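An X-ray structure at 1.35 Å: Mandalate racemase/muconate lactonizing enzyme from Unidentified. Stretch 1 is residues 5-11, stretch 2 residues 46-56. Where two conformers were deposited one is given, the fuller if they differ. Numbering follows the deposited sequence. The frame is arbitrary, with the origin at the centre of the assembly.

Stretch 1 (5-11) SLETHIV
Stretch 2, residues 46-56: GPKAMAPIIDD

The contact between the two stretches is built on apolar side chains that a strand, residues 5-11, directs at a helix, residues 47-56. The segments run nearly antiparallel, at 165° between their N-to-C directions, and their axes approach to 9.5 Å. Alternate strand residues Leu6, Thr8 and Ile10 point their CA-to-CB bonds toward the helix and lie opposite Asp55, Ala51 and Pro47, with CA-CA separations of 7.9 Å (Leu6-Asp55), 7.0 Å (Thr8-Ala51) and 7.1 Å (Ile10-Pro47). Backbone phi/psi is extended throughout, from -156/157 at Ser5 through -103/103 at Ile10 to -92/132 at Val11.

Ile10, with chi1 m and chi2 t, extends CD1 to the first turn of the helix, 3.8 Å from Pro47 CB and 3.7 Å from Pro47 O; Met50 CB lies 4.4 Å from the same CD1. Met50 points its CA-to-CB bond toward the strand, but with m at all three chi angles its end leads away. Two turns along from Pro47, Ile54 (m, t) is buried and places CG2 3.8 Å from Leu6 CD2 and 3.5 Å from Thr8 OG1. Leu6 adopts t, p, and its branched side chain suits a place where methyl packs on methyl. Between the Ile10-Pro47 and Leu6-Ile54 pairs, Ala51 points sideways, and Ala51 CB comes no nearer the strand than 4.7 Å, to Ile10 CD1. In all, 292 Å² is buried, summed over both sides.

The helix has phi/psi near -60/-40 and is preceded by Gly46 at the N-cap position (-73/169). Gly46 O accepts from Met50 N at 3.0 Å, and Ala51 N to Pro47 O (3.2 Å) and Ile54 N to Met50 O (2.9 Å) continue the ladder. Pro52, whose nitrogen carries no hydrogen to donate to the preceding turn, marks a kink; Asp55 N to Ala51 O (3.2 Å) and Asp56 N to Pro52 O (3.0 Å) follow.

No direct hydrogen bond joins the stretches; water supplies the polar edge. Thr8, with chi1 m, suits this border: its OG1, beside Ile54 CG2, donates to one water at 2.7 Å, and this water donates to Ala51 O at 2.8 Å and Asp55 OD1 at 2.7 Å. Asp55 starts sideways, but chi1 of -79° and chi2 of -13° bring its carboxylate nearer the strand, with OD1 3.7 Å from Leu6 CD2. A second water donates to Asp55 OD1 at 2.9 Å and, weakly, to Leu6 O at 3.5 Å. On the strand's other face, Glu7 (m, t, chi3 4°) points away and accepts at OE1 from His9 NE2 at 2.8 Å; His9 has chi1 m and chi2 -82°.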

ATOM      1  N   SER A   5     -23.142  44.857 -13.803  1.00 17.81           N
ATOM      2  CA  SER A   5     -23.110  45.495 -12.489  1.00 18.25           C
ATOM      3  C   SER A   5     -23.308  44.532 -11.328  1.00 16.61           C
ATOM      4  O   SER A   5     -23.889  43.454 -11.482  1.00 16.09           O
ATOM      5  CB  SER A   5     -24.146  46.617 -12.404  1.00 20.61           C
ATOM      6  OG  SER A   5     -25.457  46.098 -12.464  1.00 22.66           O
ATOM      7  N   LEU A   6     -22.826  44.964 -10.167  1.00 16.78           N
ATOM      8  CA  LEU A   6     -22.893  44.215  -8.926  1.00 16.71           C
ATOM      9  C   LEU A   6     -23.350  45.134  -7.802  1.00 17.17           C
ATOM     10  O   LEU A   6     -22.929  46.292  -7.731  1.00 18.67           O
ATOM     11  CB  LEU A   6     -21.500  43.690  -8.570  1.00 18.82           C
ATOM     12  CG  LEU A   6     -21.272  43.380  -7.085  1.00 20.64           C
ATOM     13  CD1 LEU A   6     -21.934  42.076  -6.722  1.00 21.22           C
ATOM     14  CD2 LEU A   6     -19.791  43.373  -6.726  1.00 22.22           C
ATOM     15  N   GLU A   7     -24.204  44.611  -6.925  1.00 16.28           N
ATOM     16  CA  GLU A   7     -24.483  45.234  -5.634  1.00 17.87           C
ATOM     17  C   GLU A   7     -24.210  44.207  -4.551  1.00 16.42           C
ATOM     18  O   GLU A   7     -24.606  43.045  -4.684  1.00 17.69           O
ATOM     19  CB  GLU A   7     -25.951  45.635  -5.517  1.00 21.60           C
ATOM     20  CG  GLU A   7     -26.436  46.702  -6.467  1.00 25.53           C
ATOM     21  CD  GLU A   7     -27.926  46.972  -6.286  1.00 28.67           C
ATOM     22  OE1 GLU A   7     -28.540  46.368  -5.378  1.00 29.66           O
ATOM     23  OE2 GLU A   7     -28.488  47.780  -7.053  1.00 30.88           O
ATOM     24  N   THR A   8     -23.561  44.635  -3.473  1.00 15.20           N
ATOM     25  CA  THR A   8     -23.335  43.771  -2.320  1.00 15.59           C
ATOM     26  C   THR A   8     -24.190  44.243  -1.154  1.00 16.44           C
ATOM     27  O   THR A   8     -24.227  45.436  -0.847  1.00 17.64           O
ATOM     28  CB  THR A   8     -21.860  43.791  -1.907  1.00 17.58           C
ATOM     29  OG1 THR A   8     -21.072  43.266  -2.980  1.00 18.62           O
ATOM     30  CG2 THR A   8     -21.632  42.955  -0.650  1.00 19.19           C
ATOM     31  N   HIS A   9     -24.888  43.309  -0.520  1.00 15.65           N
ATOM     32  CA  HIS A   9     -25.727  43.624   0.624  1.00 16.31           C
ATOM     33  C   HIS A   9     -25.384  42.682   1.761  1.00 15.86           C
ATOM     34  O   HIS A   9     -25.655  41.484   1.679  1.00 16.42           O
ATOM     35  CB  HIS A   9     -27.207  43.494   0.256  1.00 18.18           C
ATOM     36  CG  HIS A   9     -27.629  44.416  -0.843  1.00 19.63           C
ATOM     37  ND1 HIS A   9     -27.947  45.738  -0.622  1.00 21.55           N
ATOM     38  CD2 HIS A   9     -27.770  44.213  -2.175  1.00 20.84           C
ATOM     39  CE1 HIS A   9     -28.262  46.312  -1.768  1.00 21.93           C
ATOM     40  NE2 HIS A   9     -28.163  45.405  -2.728  1.00 21.81           N
ATOM     41  N   ILE A  10     -24.761  43.223   2.804  1.00 16.07           N
ATOM     42  CA  ILE A  10     -24.394  42.430   3.970  1.00 15.95           C
ATOM     43  C   ILE A  10     -25.396  42.731   5.078  1.00 16.32           C
ATOM     44  O   ILE A  10     -25.357  43.789   5.708  1.00 18.27           O
ATOM     45  CB  ILE A  10     -22.935  42.676   4.411  1.00 17.06           C
ATOM     46  CG1 ILE A  10     -21.983  42.312   3.264  1.00 17.38           C
ATOM     47  CG2 ILE A  10     -22.615  41.858   5.659  1.00 17.75           C
ATOM     48  CD1 ILE A  10     -20.508  42.506   3.568  1.00 18.52           C
ATOM     49  N   VAL A  11     -26.316  41.795   5.278  1.00 16.03           N
ATOM     50  CA  VAL A  11     -27.470  41.992   6.139  1.00 16.42           C
ATOM     51  C   VAL A  11     -27.185  41.526   7.560  1.00 16.34           C
ATOM     52  O   VAL A  11     -26.681  40.422   7.768  1.00 16.53           O
ATOM     53  CB  VAL A  11     -28.664  41.197   5.578  1.00 18.95           C
ATOM     54  CG1 VAL A  11     -29.862  41.289   6.494  1.00 20.64           C
ATOM     55  CG2 VAL A  11     -29.015  41.694   4.176  1.00 20.02           C
ATOM     56  N   GLY A  46     -13.799  39.877   8.376  1.00 13.91           N
ATOM     57  CA  GLY A  46     -15.082  40.505   8.645  1.00 14.87           C
ATOM     58  C   GLY A  46     -15.694  41.232   7.462  1.00 15.07           C
ATOM     59  O   GLY A  46     -15.043  41.422   6.436  1.00 15.17           O
ATOM     60  N   PRO A  47     -16.963  41.623   7.592  0.54 16.30           N
ATOM     61  CA  PRO A  47     -17.710  42.252   6.498  0.54 17.56           C
ATOM     62  C   PRO A  47     -17.105  43.561   5.969  0.54 17.23           C
ATOM     63  O   PRO A  47     -17.325  43.874   4.799  0.54 17.26           O
ATOM     64  CB  PRO A  47     -19.101  42.480   7.109  0.54 18.79           C
ATOM     65  CG  PRO A  47     -18.897  42.375   8.605  0.54 18.56           C
ATOM     66  CD  PRO A  47     -17.816  41.359   8.761  0.54 17.49           C
ATOM     67  N   LYS A  48     -16.358  44.300   6.788  1.00 17.34           N
ATOM     68  CA  LYS A  48     -15.694  45.520   6.318  1.00 18.74           C
ATOM     69  C   LYS A  48     -14.610  45.210   5.285  1.00 18.01           C
ATOM     70  O   LYS A  48     -14.341  46.002   4.380  1.00 19.51           O
ATOM     71  CB  LYS A  48     -15.092  46.282   7.495  1.00 22.00           C
ATOM     72  CG  LYS A  48     -14.750  47.729   7.211  1.00 27.20           C
ATOM     73  CD  LYS A  48     -14.812  48.547   8.495  1.00 30.20           C
ATOM     74  CE  LYS A  48     -15.835  47.952   9.465  1.00 32.06           C
ATOM     75  NZ  LYS A  48     -16.548  48.973  10.282  1.00 33.54           N
ATOM     76  N   ALA A  49     -13.984  44.053   5.420  1.00 15.87           N
ATOM     77  CA  ALA A  49     -13.014  43.606   4.434  1.00 15.16           C
ATOM     78  C   ALA A  49     -13.707  42.910   3.264  1.00 14.13           C
ATOM     79  O   ALA A  49     -13.252  43.009   2.125  1.00 14.37           O
ATOM     80  CB  ALA A  49     -11.999  42.679   5.077  1.00 15.98           C
ATOM     81  N   MET A  50     -14.805  42.207   3.538  1.00 13.89           N
ATOM     82  CA  MET A  50     -15.476  41.442   2.489  1.00 13.50           C
ATOM     83  C   MET A  50     -16.024  42.325   1.368  1.00 13.89           C
ATOM     84  O   MET A  50     -15.987  41.936   0.208  1.00 14.42           O
ATOM     85  CB  MET A  50     -16.582  40.556   3.069  1.00 13.72           C
ATOM     86  CG  MET A  50     -16.046  39.373   3.872  1.00 14.11           C
ATOM     87  SD  MET A  50     -14.994  38.269   2.914  1.00 14.23           S
ATOM     88  CE  MET A  50     -16.196  37.524   1.819  1.00 15.84           C
ATOM     89  N   ALA A  51     -16.523  43.509   1.703  1.00 15.00           N
ATOM     90  CA  ALA A  51     -17.076  44.386   0.671  1.00 15.56           C
ATOM     91  C   ALA A  51     -16.048  44.760  -0.425  1.00 14.60           C
ATOM     92  O   ALA A  51     -16.317  44.542  -1.610  1.00 14.65           O
ATOM     93  CB  ALA A  51     -17.753  45.618   1.292  1.00 16.55           C
ATOM     94  N   PRO A  52     -14.856  45.274  -0.049  1.00 14.55           N
ATOM     95  CA  PRO A  52     -13.888  45.540  -1.122  1.00 14.82           C
ATOM     96  C   PRO A  52     -13.313  44.274  -1.768  1.00 13.62           C
ATOM     97  O   PRO A  52     -12.936  44.321  -2.939  1.00 14.27           O
ATOM     98  CB  PRO A  52     -12.785  46.347  -0.422  1.00 16.49           C
ATOM     99  CG  PRO A  52     -12.956  46.064   1.025  1.00 17.61           C
ATOM    100  CD  PRO A  52     -14.419  45.856   1.233  1.00 16.00           C
ATOM    101  N   ILE A  53     -13.257  43.160  -1.043  1.00 12.56           N
ATOM    102  CA  ILE A  53     -12.838  41.907  -1.666  1.00 12.14           C
ATOM    103  C   ILE A  53     -13.789  41.543  -2.810  1.00 11.79           C
ATOM    104  O   ILE A  53     -13.357  41.205  -3.924  1.00 12.40           O
ATOM    105  CB  ILE A  53     -12.828  40.756  -0.645  1.00 12.31           C
ATOM    106  CG1 ILE A  53     -11.648  40.905   0.319  1.00 13.05           C
ATOM    107  CG2 ILE A  53     -12.742  39.410  -1.351  1.00 13.21           C
ATOM    108  CD1 ILE A  53     -11.690  39.923   1.462  1.00 13.91           C
ATOM    109  N   ILE A  54     -15.088  41.623  -2.539  1.00 12.23           N
ATOM    110  CA  ILE A  54     -16.084  41.244  -3.533  1.00 12.70           C
ATOM    111  C   ILE A  54     -16.001  42.155  -4.759  1.00 13.08           C
ATOM    112  O   ILE A  54     -16.050  41.677  -5.900  1.00 13.67           O
ATOM    113  CB  ILE A  54     -17.495  41.260  -2.931  1.00 13.03           C
ATOM    114  CG1 ILE A  54     -17.623  40.160  -1.871  1.00 13.51           C
ATOM    115  CG2 ILE A  54     -18.549  41.072  -4.008  1.00 14.35           C
ATOM    116  CD1 ILE A  54     -18.774  40.381  -0.906  1.00 14.28           C
ATOM    117  N   ASP A  55     -15.840  43.456  -4.532  1.00 13.59           N
ATOM    118  CA  ASP A  55     -15.669  44.399  -5.637  1.00 15.05           C
ATOM    119  C   ASP A  55     -14.461  44.004  -6.492  1.00 14.16           C
ATOM    120  O   ASP A  55     -14.519  44.032  -7.723  1.00 14.38           O
ATOM    121  CB  ASP A  55     -15.474  45.827  -5.114  1.00 17.43           C
ATOM    122  CG  ASP A  55     -16.772  46.492  -4.704  1.00 21.75           C
ATOM    123  OD1 ASP A  55     -17.856  45.969  -5.033  1.00 23.15           O
ATOM    124  OD2 ASP A  55     -16.695  47.557  -4.057  1.00 25.30           O
ATOM    125  N   ASP A  56     -13.370  43.632  -5.835  1.00 13.60           N
ATOM    126  CA  ASP A  56     -12.144  43.292  -6.538  1.00 13.67           C
ATOM    127  C   ASP A  56     -12.319  42.059  -7.423  1.00 12.77           C
ATOM    128  O   ASP A  56     -11.931  42.061  -8.594  1.00 13.75           O
ATOM    129  CB  ASP A  56     -11.015  43.069  -5.532  1.00 14.86           C
ATOM    130  CG  ASP A  56      -9.664  42.929  -6.197  1.00 16.72           C
ATOM    131  OD1 ASP A  56      -9.110  43.967  -6.621  1.00 18.72           O
ATOM    132  OD2 ASP A  56      -9.154  41.792  -6.290  1.00 17.49           O
TER
HETATM  133  O   HOH W   1     -20.342  47.298  -5.617  1.00 52.39           O
HETATM  134  O   HOH W   2     -18.832  44.842  -2.769  1.00 20.01           O